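Local atomic coordinates of putative polyphosphate kinase 2 family protein (Arthrobacter aurescens, PDB entry 3RHF), a protein that probably acts as a polyphosphate kinase of the PPK2 family, transferring phosphate between polyphosphate and nucleotides on a P-loop kinase-like alpha/beta scaffold. Residues 182-187 / 255-260; 73-78 / 177-182. One frame throughout, in Å; residues are numbered along the deposited sequence.

Both contacts build on strand 179-187 of the parallel sheet. Contact 2 joins it edge to edge with the neighbouring strand 75-82, and contact 1 lays helix 250-266 over one face of it. Val182 belongs to both, closing the strand pairing by its backbone and meeting the helix by its side chain. The centres lie about 15 Å apart, yet the contacts touch where Val257 CG1 comes within 4.3 Å of Leu78 CD1. A bound triethylene glycol, probably from the crystallisation liquor, lies about 4 Å from the side chains of Thr180 and Val182. A phosphate ion, probably of the same origin, lies about 6 Å from the side chain of Leu186.

Contact 1: 182-187 / 255-260; sequences VKVMLN and IAVQQL
Strand 182-187, carrying Val184, and helix segment 255-260, carrying Val257 and Leu260, run almost antiparallel, their axes at 171° and 9.9 Å apart at closest approach. This is the helix-on-sheet packing of a three-layer alpha/beta/alpha fold of the P-loop NTPase kind, and no hydrogen bond crosses the interface. Val184 does most of the work from the strand, because its two methyls each meet a different helix residue. Val184 CG1, roughly anti to the backbone N (chi1 157°), lies 3.9 Å from Val257 CG2, while Val184 CG2 closes to 3.5 Å from Leu260 CD1. Valine suits this place: beta-branching is well tolerated in a strand, and the short fork reaches residues three apart on the helix, about one turn. Val182, also facing the helix, makes a looser contact with Leu260. On the opposite strand face, Lys183 turns away to form a salt bridge with Glu171. Val245 of strand 242-246 and Leu80 of strand 75-82 pack against Val184 as well. Leu186 leaves the strand alongside the interface, and only the end of its side chain comes nearer, meeting Val257 at about a right angle with Leu186 CD2 4.1 Å from Val257 CG2.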
loop_
_atom_site.group_PDB
_atom_site.type_symbol
_atom_site.label_atom_id
_atom_site.label_comp_id
_atom_site.label_asym_id
_atom_site.label_seq_id
_atom_site.Cartn_x
_atom_site.Cartn_y
_atom_site.Cartn_z
ATOM N N VAL A 182 0.724 12.253 14.224
ATOM C CA VAL A 182 -0.266 11.489 14.993
ATOM C C VAL A 182 0.359 10.252 15.645
ATOM O O VAL A 182 0.643 9.267 14.936
ATOM C CB VAL A 182 -1.390 11.016 14.102
ATOM C CG1 VAL A 182 -2.234 10.041 14.847
ATOM C CG2 VAL A 182 -2.233 12.205 13.635
ATOM N N LYS A 183 0.550 10.279 16.971
ATOM C CA LYS A 183 1.213 9.179 17.667
ATOM C C LYS A 183 0.182 8.280 18.376
ATOM O O LYS A 183 -0.671 8.757 19.127
ATOM C CB LYS A 183 2.245 9.695 18.679
ATOM C CG LYS A 183 3.299 10.620 18.080
ATOM C CD LYS A 183 4.558 10.804 18.979
ATOM C CE LYS A 183 4.307 11.574 20.307
ATOM N NZ LYS A 183 5.390 12.551 20.705
ATOM N N VAL A 184 0.247 6.987 18.111
ATOM C CA VAL A 184 -0.727 6.059 18.638
ATOM C C VAL A 184 -0.018 4.901 19.313
ATOM O O VAL A 184 0.925 4.284 18.763
ATOM C CB VAL A 184 -1.645 5.530 17.526
ATOM C CG1 VAL A 184 -2.244 4.223 17.933
ATOM C CG2 VAL A 184 -2.718 6.567 17.212
HETATM N N MSE A 185 -0.453 4.600 20.529
HETATM C CA MSE A 185 -0.012 3.353 21.183
HETATM C C MSE A 185 -1.195 2.435 21.339
HETATM O O MSE A 185 -2.198 2.782 21.955
HETATM C CB MSE A 185 0.643 3.623 22.508
HETATM C CG MSE A 185 1.326 2.357 23.094
HETATM SE SE MSE A 185 0.396 1.731 24.731
HETATM C CE MSE A 185 1.651 0.258 25.273
ATOM N N LEU A 186 -1.087 1.263 20.749
ATOM C CA LEU A 186 -2.133 0.257 20.890
ATOM C C LEU A 186 -1.903 -0.572 22.148
ATOM O O LEU A 186 -0.930 -1.299 22.231
ATOM C CB LEU A 186 -2.153 -0.695 19.676
ATOM C CG LEU A 186 -2.285 -0.063 18.318
ATOM C CD1 LEU A 186 -2.191 -1.186 17.338
ATOM C CD2 LEU A 186 -3.592 0.706 18.232
ATOM N N ASN A 187 -2.829 -0.498 23.091
ATOM C CA ASN A 187 -2.638 -1.064 24.414
ATOM C C ASN A 187 -3.523 -2.332 24.593
ATOM O O ASN A 187 -4.769 -2.292 24.574
ATOM C CB ASN A 187 -2.971 0.034 25.415
ATOM C CG ASN A 187 -2.724 -0.350 26.846
ATOM O OD1 ASN A 187 -1.664 -0.875 27.214
ATOM N ND2 ASN A 187 -3.665 -0.000 27.687
ATOM N N ILE A 255 -11.189 1.791 14.323
ATOM C CA ILE A 255 -11.918 3.026 14.133
ATOM C C ILE A 255 -11.352 4.181 14.944
ATOM O O ILE A 255 -11.596 5.333 14.635
ATOM C CB ILE A 255 -13.406 2.902 14.420
ATOM C CG1 ILE A 255 -13.663 2.378 15.857
ATOM C CG2 ILE A 255 -14.056 2.056 13.367
ATOM C CD1 ILE A 255 -15.151 2.403 16.262
ATOM N N ALA A 256 -10.583 3.880 15.978
ATOM C CA ALA A 256 -10.026 4.959 16.812
ATOM C C ALA A 256 -8.807 5.522 16.076
ATOM O O ALA A 256 -8.629 6.740 15.973
ATOM C CB ALA A 256 -9.685 4.462 18.239
ATOM N N VAL A 257 -8.003 4.623 15.520
ATOM C CA VAL A 257 -6.875 5.049 14.732
ATOM C C VAL A 257 -7.390 5.812 13.545
ATOM O O VAL A 257 -6.970 6.957 13.300
ATOM C CB VAL A 257 -5.924 3.915 14.341
ATOM C CG1 VAL A 257 -4.878 4.455 13.396
ATOM C CG2 VAL A 257 -5.180 3.378 15.571
ATOM N N GLN A 258 -8.355 5.248 12.833
ATOM C CA GLN A 258 -8.847 5.986 11.665
ATOM C C GLN A 258 -9.432 7.346 11.978
ATOM O O GLN A 258 -9.178 8.306 11.240
ATOM C CB GLN A 258 -9.758 5.151 10.726
ATOM C CG GLN A 258 -8.873 4.591 9.626
ATOM C CD GLN A 258 -9.545 3.723 8.602
ATOM O OE1 GLN A 258 -9.076 2.612 8.331
ATOM N NE2 GLN A 258 -10.607 4.241 7.962
ATOM N N GLN A 259 -10.162 7.472 13.077
ATOM C CA GLN A 259 -10.808 8.769 13.375
ATOM C C GLN A 259 -9.764 9.767 13.766
ATOM O O GLN A 259 -9.890 10.943 13.475
ATOM C CB GLN A 259 -11.891 8.666 14.448
ATOM C CG GLN A 259 -12.892 9.821 14.462
ATOM C CD GLN A 259 -13.723 9.907 13.202
ATOM O OE1 GLN A 259 -14.356 8.943 12.768
ATOM N NE2 GLN A 259 -13.735 11.072 12.603
ATOM N N LEU A 260 -8.685 9.297 14.362
ATOM C CA LEU A 260 -7.552 10.182 14.714
ATOM C C LEU A 260 -6.912 10.807 13.489
ATOM O O LEU A 260 -6.633 12.015 13.464
ATOM C CB LEU A 260 -6.494 9.399 15.497
ATOM C CG LEU A 260 -6.706 9.289 17.011
ATOM C CD1 LEU A 260 -5.627 8.396 17.562
ATOM C CD2 LEU A 260 -6.698 10.642 17.763
#

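Contact 2: 73-78 / 177-182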
loop_
_atom_site.group_PDB
_atom_site.type_symbol
_atom_site.label_atom_id
_atom_site.label_comp_id
_atom_site.label_asym_id
_atom_site.label_seq_id
_atom_site.Cartn_x
_atom_site.Cartn_y
_atom_site.Cartn_z
ATOM N N PRO A 73 2.866 22.722 1.668
ATOM C CA PRO A 73 3.870 21.917 2.348
ATOM C C PRO A 73 3.325 20.901 3.347
ATOM O O PRO A 73 4.110 20.136 3.919
ATOM C CB PRO A 73 4.721 22.968 3.085
ATOM C CG PRO A 73 3.831 24.113 3.307
ATOM C CD PRO A 73 2.812 24.103 2.205
ATOM N N LYS A 74 2.023 20.851 3.568
ATOM C CA LYS A 74 1.532 20.049 4.660
ATOM C C LYS A 74 1.609 18.573 4.349
ATOM O O LYS A 74 1.525 18.169 3.216
ATOM C CB LYS A 74 0.119 20.444 5.030
ATOM C CG LYS A 74 -0.023 21.848 5.649
ATOM C CD LYS A 74 -1.498 22.082 5.998
ATOM C CE LYS A 74 -1.990 23.575 5.910
ATOM N NZ LYS A 74 -2.992 23.818 4.790
ATOM N N ARG A 75 1.797 17.765 5.386
ATOM C CA ARG A 75 1.898 16.326 5.254
ATOM C C ARG A 75 1.546 15.724 6.600
ATOM O O ARG A 75 1.300 16.446 7.541
ATOM C CB ARG A 75 3.314 15.948 4.879
ATOM C CG ARG A 75 4.327 16.355 5.932
ATOM C CD ARG A 75 5.700 16.524 5.326
ATOM N NE ARG A 75 5.861 17.881 4.856
ATOM C CZ ARG A 75 6.880 18.324 4.150
ATOM N NH1 ARG A 75 6.899 19.590 3.805
ATOM N NH2 ARG A 75 7.866 17.519 3.782
ATOM N N LEU A 76 1.536 14.409 6.690
ATOM C CA LEU A 76 1.095 13.753 7.881
ATOM C C LEU A 76 1.932 12.531 8.171
ATOM O O LEU A 76 2.410 11.873 7.281
ATOM C CB LEU A 76 -0.398 13.387 7.729
ATOM C CG LEU A 76 -1.155 13.061 9.038
ATOM C CD1 LEU A 76 -2.498 13.702 9.124
ATOM C CD2 LEU A 76 -1.319 11.609 9.180
ATOM N N LEU A 77 2.097 12.227 9.447
ATOM C CA LEU A 77 2.928 11.112 9.915
ATOM C C LEU A 77 2.203 10.420 11.072
ATOM O O LEU A 77 2.027 11.004 12.164
ATOM C CB LEU A 77 4.323 11.596 10.372
ATOM C CG LEU A 77 5.326 10.520 10.891
ATOM C CD1 LEU A 77 5.590 9.406 9.847
ATOM C CD2 LEU A 77 6.661 11.052 11.417
ATOM N N LEU A 78 1.779 9.179 10.790
ATOM C CA LEU A 78 1.202 8.291 11.742
ATOM C C LEU A 78 2.291 7.402 12.293
ATOM O O LEU A 78 2.954 6.679 11.519
ATOM C CB LEU A 78 0.153 7.448 11.063
ATOM C CG LEU A 78 -0.608 6.395 11.887
ATOM C CD1 LEU A 78 -1.503 7.050 12.980
ATOM C CD2 LEU A 78 -1.451 5.537 10.968
ATOM N N GLN A 177 8.221 22.088 9.868
ATOM C CA GLN A 177 8.336 21.873 8.431
ATOM C C GLN A 177 6.978 21.514 7.738
ATOM O O GLN A 177 6.933 21.233 6.549
ATOM C CB GLN A 177 9.403 20.785 8.185
ATOM C CG GLN A 177 10.870 21.197 8.541
ATOM C CD GLN A 177 11.815 20.021 8.904
ATOM O OE1 GLN A 177 11.551 18.863 8.599
ATOM N NE2 GLN A 177 12.924 20.348 9.584
ATOM N N GLY A 178 5.865 21.497 8.471
ATOM C CA GLY A 178 4.580 21.085 7.849
ATOM C C GLY A 178 3.898 19.773 8.267
ATOM O O GLY A 178 2.721 19.571 7.969
ATOM N N THR A 179 4.614 18.916 8.991
ATOM C CA THR A 179 4.123 17.607 9.361
ATOM C C THR A 179 3.187 17.658 10.528
ATOM O O THR A 179 3.545 18.193 11.545
ATOM C CB THR A 179 5.278 16.736 9.763
ATOM O OG1 THR A 179 6.212 16.705 8.677
ATOM C CG2 THR A 179 4.811 15.323 10.056
ATOM N N THR A 180 1.979 17.139 10.382
ATOM C CA THR A 180 1.154 16.842 11.546
ATOM C C THR A 180 1.430 15.429 12.040
ATOM O O THR A 180 1.216 14.449 11.302
ATOM C CB THR A 180 -0.330 16.984 11.258
ATOM O OG1 THR A 180 -0.592 18.324 10.809
ATOM C CG2 THR A 180 -1.145 16.710 12.544
ATOM N N ILE A 181 1.861 15.308 13.300
ATOM C CA ILE A 181 2.295 14.004 13.815
ATOM C C ILE A 181 1.226 13.400 14.655
ATOM O O ILE A 181 0.886 13.941 15.685
ATOM C CB ILE A 181 3.624 14.080 14.663
ATOM C CG1 ILE A 181 4.786 14.546 13.783
ATOM C CG2 ILE A 181 3.940 12.697 15.383
ATOM C CD1 ILE A 181 6.034 15.017 14.586
ATOM N N VAL A 182 0.724 12.253 14.224
ATOM C CA VAL A 182 -0.266 11.489 14.993
ATOM C C VAL A 182 0.359 10.252 15.645
ATOM O O VAL A 182 0.643 9.267 14.936
ATOM C CB VAL A 182 -1.390 11.016 14.102
ATOM C CG1 VAL A 182 -2.234 10.041 14.847
ATOM C CG2 VAL A 182 -2.233 12.205 13.635
#
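Leu77 O is gripped from two neighbouring residues of the other strand: Val182 N donates a fairly straight hydrogen bond of 2.7 Å, and Ile181 CA adds a CA-H...O contact at 3.4 Å. The bond belongs to the parallel ladder between strands 75-78 and 179-182, inner strands of the sheet of this P-loop NTPase-like fold; the axes of the two short strands make an angle of 20°. Thr180 sits between two residues of the other strand, its N bonding to Arg75 O at 3.0 Å and its O accepting from Leu77 N. The ladder begins with Arg75 N to Gly178 O, a longer bond of 3.3 Å whose donor stands 56° above the carbonyl plane. Gly178 follows helix 157-176 and closes it with a Schellman motif, at positive phi. Glycine is needed there, since a CB would be jammed against the carbonyl O of Gln177 and run into Pro73 O. Arg75 CG lies in the crowded position between backbone N and carbonyl carbon (chi1 62°), 3.3 Å from Thr179 OG1, which itself bonds weakly to Leu174 O. Beyond it, the guanidinium turns back, with Arg75 NH1 2.8 Å from Pro73 O in the carbonyl plane and Arg75 NE more weakly bonded. An alanine at Arg75 would probably leave Pro73 O without both side-chain donors and open a gap beside Thr179 OG1. On the same face, Leu77 and Ile181 pack toward helix 157-176, aliphatic residues suited to the apolar side chain of Leu174 there. Leu76, Leu78 and Val182 point to the other face and meet helix 250-266. There, Leu78 and Val182 cross obliquely through their methyls, with Leu78 CD1 3.6 Å from Val182 CG1.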